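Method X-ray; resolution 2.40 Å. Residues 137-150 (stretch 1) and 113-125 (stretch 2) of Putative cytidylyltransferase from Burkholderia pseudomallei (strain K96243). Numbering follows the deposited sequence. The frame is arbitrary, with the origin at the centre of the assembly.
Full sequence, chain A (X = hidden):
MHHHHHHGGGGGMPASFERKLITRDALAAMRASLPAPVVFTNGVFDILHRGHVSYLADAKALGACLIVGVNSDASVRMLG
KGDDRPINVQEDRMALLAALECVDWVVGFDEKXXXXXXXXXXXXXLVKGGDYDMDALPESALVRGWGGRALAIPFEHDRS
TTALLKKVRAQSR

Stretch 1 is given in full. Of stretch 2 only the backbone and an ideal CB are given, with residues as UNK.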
# COMPACT_ATOMS: atom_id res chain seq x y z
N LEU A 137 2.00 15.43 23.57
CA LEU A 137 1.23 15.88 22.41
C LEU A 137 -0.03 16.64 22.80
O LEU A 137 -0.82 16.18 23.62
CB LEU A 137 0.84 14.70 21.51
CG LEU A 137 1.91 13.97 20.72
CD1 LEU A 137 1.22 12.95 19.85
CD2 LEU A 137 2.71 14.94 19.86
N PRO A 138 -0.22 17.81 22.18
CA PRO A 138 -1.43 18.62 22.40
C PRO A 138 -2.68 17.83 22.05
O PRO A 138 -3.64 17.85 22.81
CB PRO A 138 -1.25 19.81 21.44
CG PRO A 138 0.17 19.76 20.98
CD PRO A 138 0.76 18.45 21.28
N GLU A 139 -2.64 17.12 20.92
CA GLU A 139 -3.81 16.38 20.45
C GLU A 139 -4.22 15.23 21.41
O GLU A 139 -5.40 14.91 21.51
CB GLU A 139 -3.55 15.82 19.04
CG GLU A 139 -2.26 15.04 18.91
CD GLU A 139 -1.11 15.90 18.42
OE1 GLU A 139 -0.32 15.41 17.57
OE2 GLU A 139 -0.96 17.03 18.94
N SER A 140 -3.26 14.66 22.14
CA SER A 140 -3.59 13.66 23.14
C SER A 140 -4.49 14.25 24.20
O SER A 140 -5.49 13.65 24.60
CB SER A 140 -2.35 13.12 23.83
OG SER A 140 -1.50 12.48 22.91
N ALA A 141 -4.11 15.44 24.66
CA ALA A 141 -4.86 16.12 25.68
C ALA A 141 -6.22 16.46 25.14
O ALA A 141 -7.22 16.30 25.84
CB ALA A 141 -4.13 17.40 26.14
N LEU A 142 -6.26 16.91 23.89
CA LEU A 142 -7.54 17.26 23.28
C LEU A 142 -8.47 16.06 23.31
O LEU A 142 -9.59 16.16 23.84
CB LEU A 142 -7.35 17.75 21.85
CG LEU A 142 -8.67 18.13 21.14
CD1 LEU A 142 -9.34 19.32 21.80
CD2 LEU A 142 -8.43 18.41 19.66
N VAL A 143 -8.01 14.93 22.79
CA VAL A 143 -8.87 13.75 22.68
C VAL A 143 -9.25 13.17 24.05
O VAL A 143 -10.42 12.83 24.29
CB VAL A 143 -8.19 12.65 21.84
CG1 VAL A 143 -9.00 11.37 21.90
CG2 VAL A 143 -8.08 13.12 20.42
N ARG A 144 -8.26 13.06 24.93
CA ARG A 144 -8.54 12.57 26.28
C ARG A 144 -9.48 13.51 26.99
O ARG A 144 -10.25 13.09 27.86
CB ARG A 144 -7.27 12.39 27.10
CG ARG A 144 -6.42 11.23 26.68
CD ARG A 144 -5.04 11.36 27.25
NE ARG A 144 -4.26 10.17 26.96
CZ ARG A 144 -2.95 10.07 27.12
NH1 ARG A 144 -2.24 11.10 27.57
NH2 ARG A 144 -2.35 8.92 26.84
N GLY A 145 -9.42 14.79 26.61
CA GLY A 145 -10.23 15.82 27.24
C GLY A 145 -11.71 15.48 27.17
O GLY A 145 -12.46 15.81 28.10
N TRP A 146 -12.14 14.78 26.12
CA TRP A 146 -13.55 14.39 26.05
C TRP A 146 -13.74 12.91 26.31
O TRP A 146 -14.77 12.36 25.95
CB TRP A 146 -14.17 14.75 24.70
CG TRP A 146 -13.53 14.11 23.48
CD1 TRP A 146 -13.48 12.78 23.18
CD2 TRP A 146 -12.88 14.79 22.40
NE1 TRP A 146 -12.83 12.59 21.98
CE2 TRP A 146 -12.46 13.81 21.48
CE3 TRP A 146 -12.61 16.13 22.11
CZ2 TRP A 146 -11.78 14.13 20.31
CZ3 TRP A 146 -11.94 16.45 20.96
CH2 TRP A 146 -11.52 15.46 20.07
N GLY A 147 -12.74 12.26 26.92
CA GLY A 147 -12.86 10.87 27.30
C GLY A 147 -12.34 9.83 26.30
O GLY A 147 -12.47 8.63 26.52
N GLY A 148 -11.75 10.28 25.20
CA GLY A 148 -11.17 9.37 24.20
C GLY A 148 -9.83 8.81 24.65
O GLY A 148 -9.34 9.12 25.73
N ARG A 149 -9.22 7.98 23.81
CA ARG A 149 -7.95 7.35 24.15
C ARG A 149 -6.90 7.78 23.17
O ARG A 149 -7.21 8.07 22.01
CB ARG A 149 -8.03 5.82 24.17
CG ARG A 149 -8.93 5.26 25.28
CD ARG A 149 -10.26 4.73 24.76
NE ARG A 149 -10.21 3.30 24.47
CZ ARG A 149 -11.06 2.63 23.69
NH1 ARG A 149 -10.91 1.32 23.54
NH2 ARG A 149 -12.06 3.25 23.06
N ALA A 150 -5.67 7.83 23.64
CA ALA A 150 -4.55 8.25 22.82
C ALA A 150 -3.42 7.28 23.08
O ALA A 150 -3.12 6.97 24.22
CB ALA A 150 -4.15 9.67 23.16
N UNK A 113 0.03 21.73 13.00
CA UNK A 113 -0.30 20.58 13.82
C UNK A 113 -1.72 20.13 13.49
O UNK A 113 -2.53 20.92 12.99
CB UNK A 113 -0.16 20.91 15.31
N UNK A 114 -2.04 18.88 13.79
CA UNK A 114 -3.39 18.41 13.48
C UNK A 114 -4.48 18.75 14.51
O UNK A 114 -5.59 18.20 14.40
CB UNK A 114 -3.35 16.89 13.31
N UNK A 115 -4.19 19.66 15.45
CA UNK A 115 -5.13 19.94 16.55
C UNK A 115 -6.50 20.43 16.09
O UNK A 115 -7.52 19.93 16.58
CB UNK A 115 -4.52 20.99 17.49
N UNK A 116 -6.58 21.39 15.19
CA UNK A 116 -7.91 21.86 14.81
C UNK A 116 -8.59 20.82 13.92
O UNK A 116 -9.82 20.73 13.92
CB UNK A 116 -7.82 23.21 14.09
N UNK A 117 -7.83 20.06 13.14
CA UNK A 117 -8.46 18.98 12.37
C UNK A 117 -9.08 17.96 13.35
O UNK A 117 -10.26 17.62 13.24
CB UNK A 117 -7.44 18.30 11.45
N UNK A 118 -8.30 17.54 14.34
CA UNK A 118 -8.76 16.57 15.32
C UNK A 118 -9.95 17.07 16.12
O UNK A 118 -10.84 16.29 16.48
CB UNK A 118 -7.62 16.21 16.27
N UNK A 119 -9.98 18.37 16.37
CA UNK A 119 -11.10 18.94 17.09
C UNK A 119 -12.35 18.75 16.24
O UNK A 119 -13.42 18.36 16.74
CB UNK A 119 -10.86 20.42 17.41
N UNK A 120 -12.19 18.96 14.94
CA UNK A 120 -13.31 18.89 14.01
C UNK A 120 -13.79 17.45 13.80
O UNK A 120 -14.98 17.18 13.67
CB UNK A 120 -12.91 19.51 12.67
N UNK A 121 -12.84 16.53 13.76
CA UNK A 121 -13.13 15.13 13.49
C UNK A 121 -13.66 14.39 14.73
O UNK A 121 -14.48 13.48 14.62
CB UNK A 121 -11.87 14.44 12.97
N UNK A 122 -13.17 14.78 15.90
CA UNK A 122 -13.61 14.18 17.15
C UNK A 122 -13.44 12.66 17.28
O UNK A 122 -14.38 11.95 17.66
CB UNK A 122 -15.09 14.52 17.35
N UNK A 123 -12.26 12.14 16.93
CA UNK A 123 -12.00 10.70 17.11
C UNK A 123 -12.25 10.16 18.52
O UNK A 123 -12.10 10.90 19.47
CB UNK A 123 -10.55 10.41 16.73
N UNK A 124 -12.59 8.88 18.64
CA UNK A 124 -12.63 8.21 19.92
C UNK A 124 -11.23 7.72 20.27
O UNK A 124 -10.87 7.58 21.44
CB UNK A 124 -13.63 7.05 19.90
N UNK A 125 -10.43 7.45 19.25
CA UNK A 125 -9.10 6.92 19.54
C UNK A 125 -8.09 7.63 18.66
O UNK A 125 -8.30 7.74 17.46
CB UNK A 125 -9.04 5.41 19.32

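Position 113 lies before the helix, and its CB points toward stretch 1 but stays 5.4 Å from Glu 139 OE2. A small or polar side chain would fit, though little is demanded. It is Thr 113, which makes no close contact.

Position 114 is the N-cap, with CB directed sideways. Many residues could sit here, including the usual capping Ser, Thr or Asp; phi of -83° also admits proline. It is Pro 114. Its CG lies 4.0 Å from Glu 139 OE1.

Position 115 opens the helix, with its CA 5.4 Å from the CA of Glu 139. CB points sideways, 5.2 Å from Leu 142 CD2 and 5.3 Å from Pro 138 CB. A medium apolar side chain would bridge that gap. It is Val 115, with chi1 t. CG2 reaches Pro 138 CB at 3.8 Å, and CG1 lies 4.3 Å from Leu 142 CD2.

Positions 116 and 117 have nothing of stretch 1 within 5.5 Å of CB, so stretch 1 does not restrict them. They are Ser 116, pointing away, and Leu 117, pointing sideways.

Position 118 points straight at stretch 1. CB is 4.1 Å from Leu 142 CD2, 4.9 Å from Glu 139 CB and 5.2 Å from Val 143 CG2. This apolar surface suits Val, Ile or Leu. It is Ile 118, with chi1 m and chi2 t. CD1 packs on Glu 139 CB at 3.4 Å, while CG2 is 3.7 Å from both Leu 142 CD2 and Val 143 CG2.

Position 119 points sideways. CB already touches Leu 142 CD2, at 3.9 Å from its ideal place, so a long chain could cover the leucine with its base and extend past it. Polar and apolar types both seem possible. It is Glu 119, extended with chi1 and chi2 t.

Positions 120 and 121 are again out of reach of stretch 1. They are Ala 120, pointing away, and Val 121, pointing sideways.

Position 122 has positive phi (57°), which favours Gly, Asn or Asp but does not exclude others. CB lies sideways, 4.5 Å from Trp 146 CZ2, and a flat side chain could turn onto the indole. It is His 122. Its ring stacks face-to-face on the five-membered ring of Trp 146, with centroids 3.8 Å apart and planes at 20°.

Position 123 has phi of -54°, compatible with proline, and its carbonyl O accepts a hydrogen bond from Trp 146 NE1 at 3.1 Å. Compact apolar residues would suit. It is Pro 123, whose CG meets Val 143 CG2 at 3.9 Å.

Position 124 points away, so the side chain is little constrained; the backbone does the work, its O accepting from Arg 149 N at 2.9 Å. A polar residue is plausible. It is Asp 124.

Position 125 pairs with Arg 149 in a parallel bridge, both side chains on one face. A branched apolar residue would suit the strand and support the arginine. It is Ile 125. CD1 lies over one face of the guanidinium, 3.8 Å from Arg 149 NH2.

Stretch 2, residues 113-125: TPVSLIEAVHPDI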
# COMPACT_ATOMS: atom_id res chain seq x y z
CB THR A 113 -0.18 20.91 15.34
OG1 THR A 113 -1.29 21.71 15.77
CG2 THR A 113 1.14 21.61 15.65
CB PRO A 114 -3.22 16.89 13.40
CG PRO A 114 -1.93 16.57 14.12
CD PRO A 114 -1.22 17.84 14.44
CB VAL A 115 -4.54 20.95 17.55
CG1 VAL A 115 -5.60 21.40 18.55
CG2 VAL A 115 -3.36 20.31 18.28
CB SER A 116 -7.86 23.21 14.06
OG SER A 116 -7.48 23.01 12.71
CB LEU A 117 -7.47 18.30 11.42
CG LEU A 117 -7.98 17.05 10.67
CD1 LEU A 117 -9.20 17.30 9.79
CD2 LEU A 117 -6.88 16.48 9.83
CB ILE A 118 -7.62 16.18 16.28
CG1 ILE A 118 -6.61 15.33 15.51
CG2 ILE A 118 -8.16 15.40 17.50
CD1 ILE A 118 -5.40 14.90 16.29
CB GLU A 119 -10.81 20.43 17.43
CG GLU A 119 -11.95 21.19 18.12
CD GLU A 119 -11.50 22.54 18.75
OE1 GLU A 119 -10.45 22.59 19.43
OE2 GLU A 119 -12.17 23.57 18.51
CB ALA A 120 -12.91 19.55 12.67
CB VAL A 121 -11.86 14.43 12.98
CG1 VAL A 121 -12.04 12.92 12.97
CG2 VAL A 121 -11.50 14.95 11.58
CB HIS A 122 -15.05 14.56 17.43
CG HIS A 122 -15.45 14.43 18.86
ND1 HIS A 122 -15.32 15.46 19.77
CD2 HIS A 122 -16.00 13.40 19.55
CE1 HIS A 122 -15.77 15.07 20.95
NE2 HIS A 122 -16.19 13.82 20.84
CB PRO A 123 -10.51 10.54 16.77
CG PRO A 123 -9.91 11.87 17.19
CD PRO A 123 -10.97 12.90 16.85
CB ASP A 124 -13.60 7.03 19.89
CG ASP A 124 -15.00 7.44 19.49
OD1 ASP A 124 -15.56 8.35 20.14
OD2 ASP A 124 -15.51 6.87 18.49
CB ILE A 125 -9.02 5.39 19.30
CG1 ILE A 125 -10.04 4.64 20.15
CG2 ILE A 125 -7.61 4.88 19.57
CD1 ILE A 125 -10.15 3.19 19.79
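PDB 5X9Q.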